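Local coordinates for protein 4-phosphoerythronate dehydrogenase (Lactobacillus jensenii, PDB 4PRK) that probably catalyses the NAD-dependent interconversion of pyruvate and D-lactate, as a tetrameric member of the D-isomer specific 2-hydroxyacid dehydrogenase family, at residues M115-K120 with I229-A234; I149-V154 with S159-I164; I202-P207 with E213-K218. All blocks are in the same frame, centred on the assembly; numbering follows the deposited sequence.

Contact 1. Residues M115-K120 with I229-A234; sequences MYLNRK and ILINAA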
loop_
_atom_site.group_PDB
_atom_site.type_symbol
_atom_site.label_atom_id
_atom_site.label_comp_id
_atom_site.label_asym_id
_atom_site.label_seq_id
_atom_site.Cartn_x
_atom_site.Cartn_y
_atom_site.Cartn_z
ATOM N N MET A 115 -9.824 14.863 0.938
ATOM C CA MET A 115 -8.482 15.396 1.013
ATOM C C MET A 115 -8.516 16.883 0.714
ATOM O O MET A 115 -7.912 17.662 1.424
ATOM C CB MET A 115 -7.506 14.717 0.058
ATOM C CG MET A 115 -7.721 13.242 -0.044
ATOM S SD MET A 115 -6.194 12.404 -0.315
ATOM C CE MET A 115 -5.775 12.764 1.442
ATOM N N TYR A 116 -9.199 17.264 -0.347
ATOM C CA TYR A 116 -9.370 18.704 -0.636
ATOM C C TYR A 116 -9.891 19.500 0.568
ATOM O O TYR A 116 -9.316 20.530 0.962
ATOM C CB TYR A 116 -10.258 18.906 -1.844
ATOM C CG TYR A 116 -10.527 20.336 -2.220
ATOM C CD1 TYR A 116 -11.504 21.015 -1.588
ATOM C CD2 TYR A 116 -9.880 20.945 -3.291
ATOM C CE1 TYR A 116 -11.807 22.312 -1.901
ATOM C CE2 TYR A 116 -10.182 22.246 -3.668
ATOM C CZ TYR A 116 -11.151 22.912 -2.938
ATOM O OH TYR A 116 -11.547 24.140 -3.196
ATOM N N LEU A 117 -10.977 19.028 1.152
ATOM C CA LEU A 117 -11.530 19.709 2.319
ATOM C C LEU A 117 -10.610 19.684 3.491
ATOM O O LEU A 117 -10.559 20.654 4.189
ATOM C CB LEU A 117 -12.889 19.146 2.705
ATOM C CG LEU A 117 -13.910 19.325 1.608
ATOM C CD1 LEU A 117 -15.177 18.574 1.886
ATOM C CD2 LEU A 117 -14.160 20.829 1.402
ATOM N N ASN A 118 -9.873 18.580 3.688
ATOM C CA ASN A 118 -8.851 18.473 4.753
ATOM C C ASN A 118 -7.768 19.469 4.569
ATOM O O ASN A 118 -7.294 20.020 5.524
ATOM C CB ASN A 118 -8.230 17.076 4.825
ATOM C CG ASN A 118 -7.112 16.966 5.850
ATOM O OD1 ASN A 118 -7.342 17.074 7.056
ATOM N ND2 ASN A 118 -5.905 16.652 5.382
ATOM N N ARG A 119 -7.380 19.713 3.329
ATOM C CA ARG A 119 -6.371 20.717 3.044
ATOM C C ARG A 119 -6.953 22.162 3.002
ATOM O O ARG A 119 -6.184 23.154 2.814
ATOM C CB ARG A 119 -5.673 20.362 1.705
ATOM C CG ARG A 119 -4.919 19.020 1.726
ATOM C CD ARG A 119 -3.935 18.882 2.908
ATOM N NE ARG A 119 -2.955 19.983 2.909
ATOM C CZ ARG A 119 -1.609 19.877 2.892
ATOM N NH1 ARG A 119 -0.969 18.717 2.903
ATOM N NH2 ARG A 119 -0.872 20.982 2.923
ATOM N N LYS A 120 -8.286 22.271 3.119
ATOM C CA LYS A 120 -9.007 23.561 3.166
ATOM C C LYS A 120 -8.688 24.461 2.004
ATOM O O LYS A 120 -8.617 25.701 2.149
ATOM C CB LYS A 120 -8.715 24.295 4.482
ATOM C CG LYS A 120 -8.878 23.394 5.700
ATOM C CD LYS A 120 -8.388 24.064 6.981
ATOM C CE LYS A 120 -8.993 23.374 8.181
ATOM N NZ LYS A 120 -8.379 23.847 9.439
ATOM N N ILE A 229 -14.954 16.056 9.112
ATOM C CA ILE A 229 -15.274 16.244 7.708
ATOM C C ILE A 229 -16.233 15.119 7.380
ATOM O O ILE A 229 -15.914 13.947 7.643
ATOM C CB ILE A 229 -14.018 16.102 6.836
ATOM C CG1 ILE A 229 -12.967 17.143 7.198
ATOM C CG2 ILE A 229 -14.366 16.176 5.346
ATOM C CD1 ILE A 229 -11.650 17.023 6.438
ATOM N N LEU A 230 -17.411 15.480 6.873
ATOM C CA LEU A 230 -18.429 14.522 6.572
ATOM C C LEU A 230 -18.460 14.339 5.063
ATOM O O LEU A 230 -18.528 15.302 4.346
ATOM C CB LEU A 230 -19.822 15.001 7.034
ATOM C CG LEU A 230 -20.957 14.020 6.582
ATOM C CD1 LEU A 230 -20.735 12.638 7.180
ATOM C CD2 LEU A 230 -22.379 14.479 6.947
ATOM N N ILE A 231 -18.426 13.100 4.590
ATOM C CA ILE A 231 -18.501 12.831 3.156
ATOM C C ILE A 231 -19.691 11.943 2.914
ATOM O O ILE A 231 -19.775 10.912 3.518
ATOM C CB ILE A 231 -17.241 12.089 2.666
ATOM C CG1 ILE A 231 -15.966 12.900 2.865
ATOM C CG2 ILE A 231 -17.401 11.700 1.199
ATOM C CD1 ILE A 231 -15.878 14.186 2.079
ATOM N N ASN A 232 -20.597 12.335 2.015
ATOM C CA ASN A 232 -21.709 11.484 1.540
ATOM C C ASN A 232 -21.728 11.349 0.014
ATOM O O ASN A 232 -22.205 12.235 -0.731
ATOM C CB ASN A 232 -23.061 12.052 1.929
ATOM C CG ASN A 232 -24.197 11.093 1.622
ATOM O OD1 ASN A 232 -23.969 9.890 1.391
ATOM N ND2 ASN A 232 -25.417 11.603 1.630
ATOM N N ALA A 233 -21.256 10.198 -0.423
ATOM C CA ALA A 233 -21.333 9.780 -1.800
ATOM C C ALA A 233 -22.173 8.524 -1.919
ATOM O O ALA A 233 -22.068 7.805 -2.927
ATOM C CB ALA A 233 -19.960 9.527 -2.370
ATOM N N ALA A 234 -23.028 8.311 -0.934
ATOM C CA ALA A 234 -23.949 7.200 -0.966
ATOM C C ALA A 234 -25.358 7.633 -1.382
ATOM O O ALA A 234 -25.711 7.503 -2.524
ATOM C CB ALA A 234 -23.973 6.505 0.385
#
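Ile229, at the start of strand 229-232, pushes the end of its side chain against the last turn of helix 103-118. Its CD1 rests on the backbone of Asn118, 3.6 Å from both Asn118 N and Asn118 CA, and lies 3.8 Å from Asn118 CB, leaving the carboxamide end of the side chain aside. The same methyl is 4.1 Å from Leu117 C, and on the other branch Ile229 CG2 faces Leu117 CB at 4.2 Å. One isoleucine thus straddles two successive helical residues. Its extended CG1-CD1 arm (chi2 176°) carries CD1 farther along the helix end than the short CG2 branch can go. A looser touch, Leu117 CD1 to Ile231 CD1 at 4.4 Å, extends the apolar line to Ile231, whose CD1 reaches back to the helix; Ile231 also leans on Ala110, Gln113 and Ala114 of the same helix.

Around this first shell, polar groups fix the helix terminus. Asn118 turns its CG anti to its own nitrogen (chi1 176°), and its ND2 donates an N-H to Asn142 O. Lys120, with positive phi, closes the helix in a Schellman motif, its N bonding to Leu117 O at 3.0 Å. On a different side of the helix, Tyr116 stacks with Tyr116 of the second subunit, while Arg119 NH1 and NH2 bond to backbone oxygens of that subunit. At the far end of the strand, Asn232 forms an Asx turn, its OD1 taking the N-H of Ala234 from above the carbonyl plane.

Between the two segments the contact is held by apolar packing. Buried methyls join the central sheet of the nucleotide-binding domain to a helix that also meets the second subunit, and Asn118 ND2 finds its bond at Asn142 O, not on the strand.

Contact 2. Residues I149-V154 with S159-I164; sequences IGLIGV and SAVAQI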
loop_
_atom_site.group_PDB
_atom_site.type_symbol
_atom_site.label_atom_id
_atom_site.label_comp_id
_atom_site.label_asym_id
_atom_site.label_seq_id
_atom_site.Cartn_x
_atom_site.Cartn_y
_atom_site.Cartn_z
ATOM N N ILE A 149 -10.385 7.652 10.012
ATOM C CA ILE A 149 -11.434 7.643 9.041
ATOM C C ILE A 149 -12.496 6.795 9.658
ATOM O O ILE A 149 -12.197 5.755 10.280
ATOM C CB ILE A 149 -11.010 6.920 7.750
ATOM C CG1 ILE A 149 -9.618 7.376 7.281
ATOM C CG2 ILE A 149 -12.087 7.048 6.726
ATOM C CD1 ILE A 149 -9.509 8.830 6.788
ATOM N N GLY A 150 -13.741 7.221 9.498
ATOM C CA GLY A 150 -14.870 6.479 10.027
ATOM C C GLY A 150 -15.878 6.233 8.957
ATOM O O GLY A 150 -16.366 7.167 8.280
ATOM N N LEU A 151 -16.143 4.977 8.745
ATOM C CA LEU A 151 -17.058 4.555 7.690
ATOM C C LEU A 151 -18.385 4.067 8.295
ATOM O O LEU A 151 -18.362 3.221 9.175
ATOM C CB LEU A 151 -16.429 3.408 6.886
ATOM C CG LEU A 151 -15.056 3.625 6.244
ATOM C CD1 LEU A 151 -14.783 2.382 5.387
ATOM C CD2 LEU A 151 -15.078 4.814 5.347
ATOM N N ILE A 152 -19.526 4.557 7.806
ATOM C CA ILE A 152 -20.830 4.076 8.296
ATOM C C ILE A 152 -21.398 3.185 7.234
ATOM O O ILE A 152 -21.885 3.665 6.228
ATOM C CB ILE A 152 -21.824 5.211 8.554
ATOM C CG1 ILE A 152 -21.216 6.272 9.478
ATOM C CG2 ILE A 152 -23.085 4.635 9.210
ATOM C CD1 ILE A 152 -20.666 5.693 10.757
ATOM N N GLY A 153 -21.300 1.885 7.419
ATOM C CA GLY A 153 -21.438 0.974 6.282
ATOM C C GLY A 153 -20.094 0.766 5.578
ATOM O O GLY A 153 -19.226 1.631 5.596
ATOM N N VAL A 154 -19.909 -0.402 4.981
ATOM C CA VAL A 154 -18.721 -0.680 4.167
ATOM C C VAL A 154 -19.122 -1.021 2.726
ATOM O O VAL A 154 -19.232 -0.112 1.879
ATOM C CB VAL A 154 -17.894 -1.798 4.816
ATOM C CG1 VAL A 154 -16.656 -2.091 3.971
ATOM C CG2 VAL A 154 -17.530 -1.379 6.242
ATOM N N SER A 159 -15.266 -0.348 1.380
ATOM C CA SER A 159 -14.074 -1.174 1.403
ATOM C C SER A 159 -12.934 -0.586 0.583
ATOM O O SER A 159 -11.788 -0.635 0.964
ATOM C CB SER A 159 -14.414 -2.568 0.856
ATOM O OG SER A 159 -13.214 -3.232 0.702
ATOM N N ALA A 160 -13.246 -0.100 -0.600
ATOM C CA ALA A 160 -12.245 0.548 -1.427
ATOM C C ALA A 160 -11.730 1.865 -0.778
ATOM O O ALA A 160 -10.524 2.201 -0.869
ATOM C CB ALA A 160 -12.836 0.820 -2.826
ATOM N N VAL A 161 -12.631 2.595 -0.133
ATOM C CA VAL A 161 -12.238 3.824 0.583
ATOM C C VAL A 161 -11.254 3.512 1.699
ATOM O O VAL A 161 -10.300 4.235 1.927
ATOM C CB VAL A 161 -13.433 4.561 1.207
ATOM C CG1 VAL A 161 -12.970 5.713 2.183
ATOM C CG2 VAL A 161 -14.309 5.109 0.112
ATOM N N ALA A 162 -11.501 2.406 2.362
ATOM C CA ALA A 162 -10.690 1.928 3.459
ATOM C C ALA A 162 -9.295 1.457 2.977
ATOM O O ALA A 162 -8.260 1.787 3.575
ATOM C CB ALA A 162 -11.447 0.808 4.155
ATOM N N GLN A 163 -9.272 0.727 1.871
ATOM C CA GLN A 163 -7.996 0.353 1.233
ATOM C C GLN A 163 -7.144 1.580 0.893
ATOM O O GLN A 163 -5.969 1.631 1.187
ATOM C CB GLN A 163 -8.266 -0.472 -0.057
ATOM C CG GLN A 163 -9.050 -1.775 0.222
ATOM C CD GLN A 163 -9.517 -2.554 -1.010
ATOM O OE1 GLN A 163 -10.648 -3.049 -1.067
ATOM N NE2 GLN A 163 -8.632 -2.707 -1.972
ATOM N N ILE A 164 -7.744 2.581 0.283
ATOM C CA ILE A 164 -6.989 3.781 -0.113
ATOM C C ILE A 164 -6.521 4.542 1.120
ATOM O O ILE A 164 -5.285 4.822 1.291
ATOM C CB ILE A 164 -7.829 4.692 -1.046
ATOM C CG1 ILE A 164 -8.104 3.961 -2.355
ATOM C CG2 ILE A 164 -7.183 6.097 -1.267
ATOM C CD1 ILE A 164 -9.221 4.632 -3.154
#
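The first beta-alpha unit of the Rossmann-type domain is folded together here: strand 148-152 ends in a glycine-containing turn, and helix 155-167 doubles back over the sheet. Leu151 is the residue of the strand that meets the helix, and its two methyls part to different partners. CD1 touches Ala162 CB at 3.9 Å, and CD2 meets Val161 CG1, also at 3.9 Å. The leucine and valine side chains run past each other in opposite directions, touching through their flanks. Val161 places CG1 anti to its backbone nitrogen (chi1 169°), which brings that methyl to the leucine.

Nearer the turn, Val154 CG1 presses on the helix at Ser159, one turn in from its start, 3.4 Å from Ser159 N and 3.9 Å from Ser159 CB. The serine hydroxyl looks along the helix instead, Ser159 OG making a weak bond to Gln163 OE1 at 3.1 Å. Gln163 NE2 in turn reaches Tyr186 OH of the third subunit, so the outer face of this helix takes part in the assembly while Leu151 and Val161 stay buried. Ala107 of helix 103-118 packs beside Val161.

Gly153, with phi 87°, lets the chain leave the strand at an angle a side chain would obstruct. With Gly155 and Gly158 it fits the GxGxxG pattern, consistent with the dinucleotide-binding turn that opens a Rossmann fold.

Contact 3. Residues I202-P207 with E213-K218; sequences ISLHTP and ENMIGK
Met215 reaches across to Thr206, just past strand 201-204, and to Leu204 at the strand's end, along a side chain that is extended at first. From CB its CG stands roughly anti to the backbone nitrogen (chi1 154°), and chi2 keeps the chain straight as far as the sulfur. SD lies 4.0 Å from Thr206 CG2 and 4.1 Å from Thr206 OG1, so the thioether meets the threonine at both its branches. There the chain bends, chi3 being 101°, and CE turns to lie 3.9 Å from Thr206 OG1. Methionine and threonine approach tip to tip. The same CE brushes Leu204 CD2 at 4.2 Å, methionine and leucine passing in opposite directions.

Ile216 continues the apolar patch: its CG1 lies 4.1 Å from both Leu204 CD1 and Leu204 CD2, facing the forked end of the leucine, the two side chains crossing at a slant. Thr206 OG1 bonds to Ile152 O in the neighbouring strand, which holds it beside the methionine; Met215 also touches the Ile152 side chain.

On the other face of the strand, Ser203 OG and His205 NE2 share a hydrogen bond of 2.6 Å, steadying the imidazole near Val161 of helix 155-167. The Met215 loop therefore folds over the carboxyl-terminal end of a parallel sheet, with Thr206 touching the glycine-rich turn, where Rossmann folds usually bind their dinucleotide.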
loop_
_atom_site.group_PDB
_atom_site.type_symbol
_atom_site.label_atom_id
_atom_site.label_comp_id
_atom_site.label_asym_id
_atom_site.label_seq_id
_atom_site.Cartn_x
_atom_site.Cartn_y
_atom_site.Cartn_z
ATOM N N ILE A 202 -15.562 11.249 8.119
ATOM C CA ILE A 202 -16.661 10.274 8.126
ATOM C C ILE A 202 -17.160 10.121 6.722
ATOM O O ILE A 202 -17.516 11.104 6.089
ATOM C CB ILE A 202 -17.853 10.766 8.983
ATOM C CG1 ILE A 202 -17.393 10.803 10.438
ATOM C CG2 ILE A 202 -19.017 9.828 8.814
ATOM C CD1 ILE A 202 -18.342 11.422 11.433
ATOM N N SER A 203 -17.231 8.898 6.248
ATOM C CA SER A 203 -17.753 8.663 4.939
ATOM C C SER A 203 -18.844 7.653 4.992
ATOM O O SER A 203 -18.682 6.629 5.658
ATOM C CB SER A 203 -16.647 8.222 3.962
ATOM O OG SER A 203 -17.231 7.965 2.693
ATOM N N LEU A 204 -19.958 7.938 4.267
ATOM C CA LEU A 204 -21.196 7.097 4.340
ATOM C C LEU A 204 -21.318 6.039 3.240
ATOM O O LEU A 204 -21.161 6.344 2.055
ATOM C CB LEU A 204 -22.427 7.961 4.302
ATOM C CG LEU A 204 -22.428 9.134 5.277
ATOM C CD1 LEU A 204 -23.695 9.965 5.129
ATOM C CD2 LEU A 204 -22.262 8.654 6.720
ATOM N N HIS A 205 -21.665 4.811 3.640
ATOM C CA HIS A 205 -21.741 3.694 2.709
ATOM C C HIS A 205 -22.873 2.762 3.091
ATOM O O HIS A 205 -22.721 1.567 3.080
ATOM C CB HIS A 205 -20.381 2.998 2.650
ATOM C CG HIS A 205 -19.304 3.936 2.208
ATOM N ND1 HIS A 205 -19.213 4.384 0.915
ATOM C CD2 HIS A 205 -18.393 4.645 2.914
ATOM C CE1 HIS A 205 -18.254 5.283 0.829
ATOM N NE2 HIS A 205 -17.738 5.461 2.027
ATOM N N THR A 206 -24.028 3.351 3.373
ATOM C CA THR A 206 -25.164 2.641 3.936
ATOM C C THR A 206 -26.275 2.695 2.893
ATOM O O THR A 206 -26.474 3.728 2.271
ATOM C CB THR A 206 -25.624 3.292 5.275
ATOM O OG1 THR A 206 -24.671 3.022 6.289
ATOM C CG2 THR A 206 -26.946 2.758 5.747
ATOM N N PRO A 207 -26.989 1.565 2.681
ATOM C CA PRO A 207 -28.136 1.601 1.755
ATOM C C PRO A 207 -29.212 2.473 2.324
ATOM O O PRO A 207 -29.409 2.478 3.522
ATOM C CB PRO A 207 -28.621 0.140 1.719
ATOM C CG PRO A 207 -28.063 -0.479 2.923
ATOM C CD PRO A 207 -26.764 0.215 3.224
ATOM N N GLU A 213 -33.116 6.524 6.701
ATOM C CA GLU A 213 -33.397 7.876 6.272
ATOM C C GLU A 213 -33.079 8.845 7.416
ATOM O O GLU A 213 -33.411 8.565 8.567
ATOM C CB GLU A 213 -34.852 7.995 5.817
ATOM C CG GLU A 213 -35.128 9.285 5.075
ATOM C CD GLU A 213 -36.572 9.432 4.676
ATOM O OE1 GLU A 213 -37.285 8.418 4.731
ATOM O OE2 GLU A 213 -36.984 10.552 4.298
ATOM N N ASN A 214 -32.414 9.963 7.122
ATOM C CA ASN A 214 -31.876 10.872 8.188
ATOM C C ASN A 214 -31.146 10.162 9.322
ATOM O O ASN A 214 -31.190 10.553 10.490
ATOM C CB ASN A 214 -32.981 11.772 8.750
ATOM C CG ASN A 214 -33.558 12.648 7.684
ATOM O OD1 ASN A 214 -32.849 13.449 7.103
ATOM N ND2 ASN A 214 -34.806 12.435 7.346
ATOM N N MET A 215 -30.456 9.096 8.967
ATOM C CA MET A 215 -29.586 8.454 9.914
ATOM C C MET A 215 -28.554 9.430 10.480
ATOM O O MET A 215 -28.068 9.254 11.607
ATOM C CB MET A 215 -28.904 7.318 9.177
ATOM C CG MET A 215 -27.576 6.894 9.688
ATOM S SD MET A 215 -26.932 5.660 8.551
ATOM C CE MET A 215 -25.786 6.580 7.574
ATOM N N ILE A 216 -28.149 10.404 9.681
ATOM C CA ILE A 216 -27.198 11.418 10.152
ATOM C C ILE A 216 -27.988 12.675 10.300
ATOM O O ILE A 216 -28.321 13.352 9.283
ATOM C CB ILE A 216 -25.986 11.636 9.195
ATOM C CG1 ILE A 216 -25.268 10.314 8.926
ATOM C CG2 ILE A 216 -25.025 12.683 9.751
ATOM C CD1 ILE A 216 -24.668 9.680 10.149
ATOM N N GLY A 217 -28.360 12.925 11.560
ATOM C CA GLY A 217 -29.084 14.117 11.932
ATOM C C GLY A 217 -28.467 14.937 13.028
ATOM O O GLY A 217 -27.274 14.786 13.377
ATOM N N LYS A 218 -29.289 15.844 13.557
ATOM C CA LYS A 218 -28.873 16.777 14.621
ATOM C C LYS A 218 -28.072 16.075 15.710
ATOM O O LYS A 218 -26.969 16.480 16.049
ATOM C CB LYS A 218 -30.113 17.423 15.242
ATOM C CG LYS A 218 -29.851 18.379 16.383
ATOM C CD LYS A 218 -31.114 18.674 17.190
ATOM C CE LYS A 218 -30.879 18.385 18.682
ATOM N NZ LYS A 218 -32.096 18.587 19.542
#

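Overall arrangement
The three contacts share one parallel sheet, in which strand 201-204 of contact 3 lies between strand 148-152 of contact 2 and strand 229-232 of contact 1. Backbone pairing ties them: Ile231 N to Ile202 O at 2.7 Å on one flank, and Gly150 O to Ser203 N at 2.8 Å on the other. Contacts 1 and 2 do not touch, their centres being about 13 Å and their nearest atoms about 6 Å apart; the centre of each is about 14 Å from that of contact 3, which both touch. Contacts 2 and 3 gather near the glycine-rich turn, where the cofactor probably binds, whereas the packing in contact 1 is at the opposite, amino-terminal end of its strand, towards the second subunit.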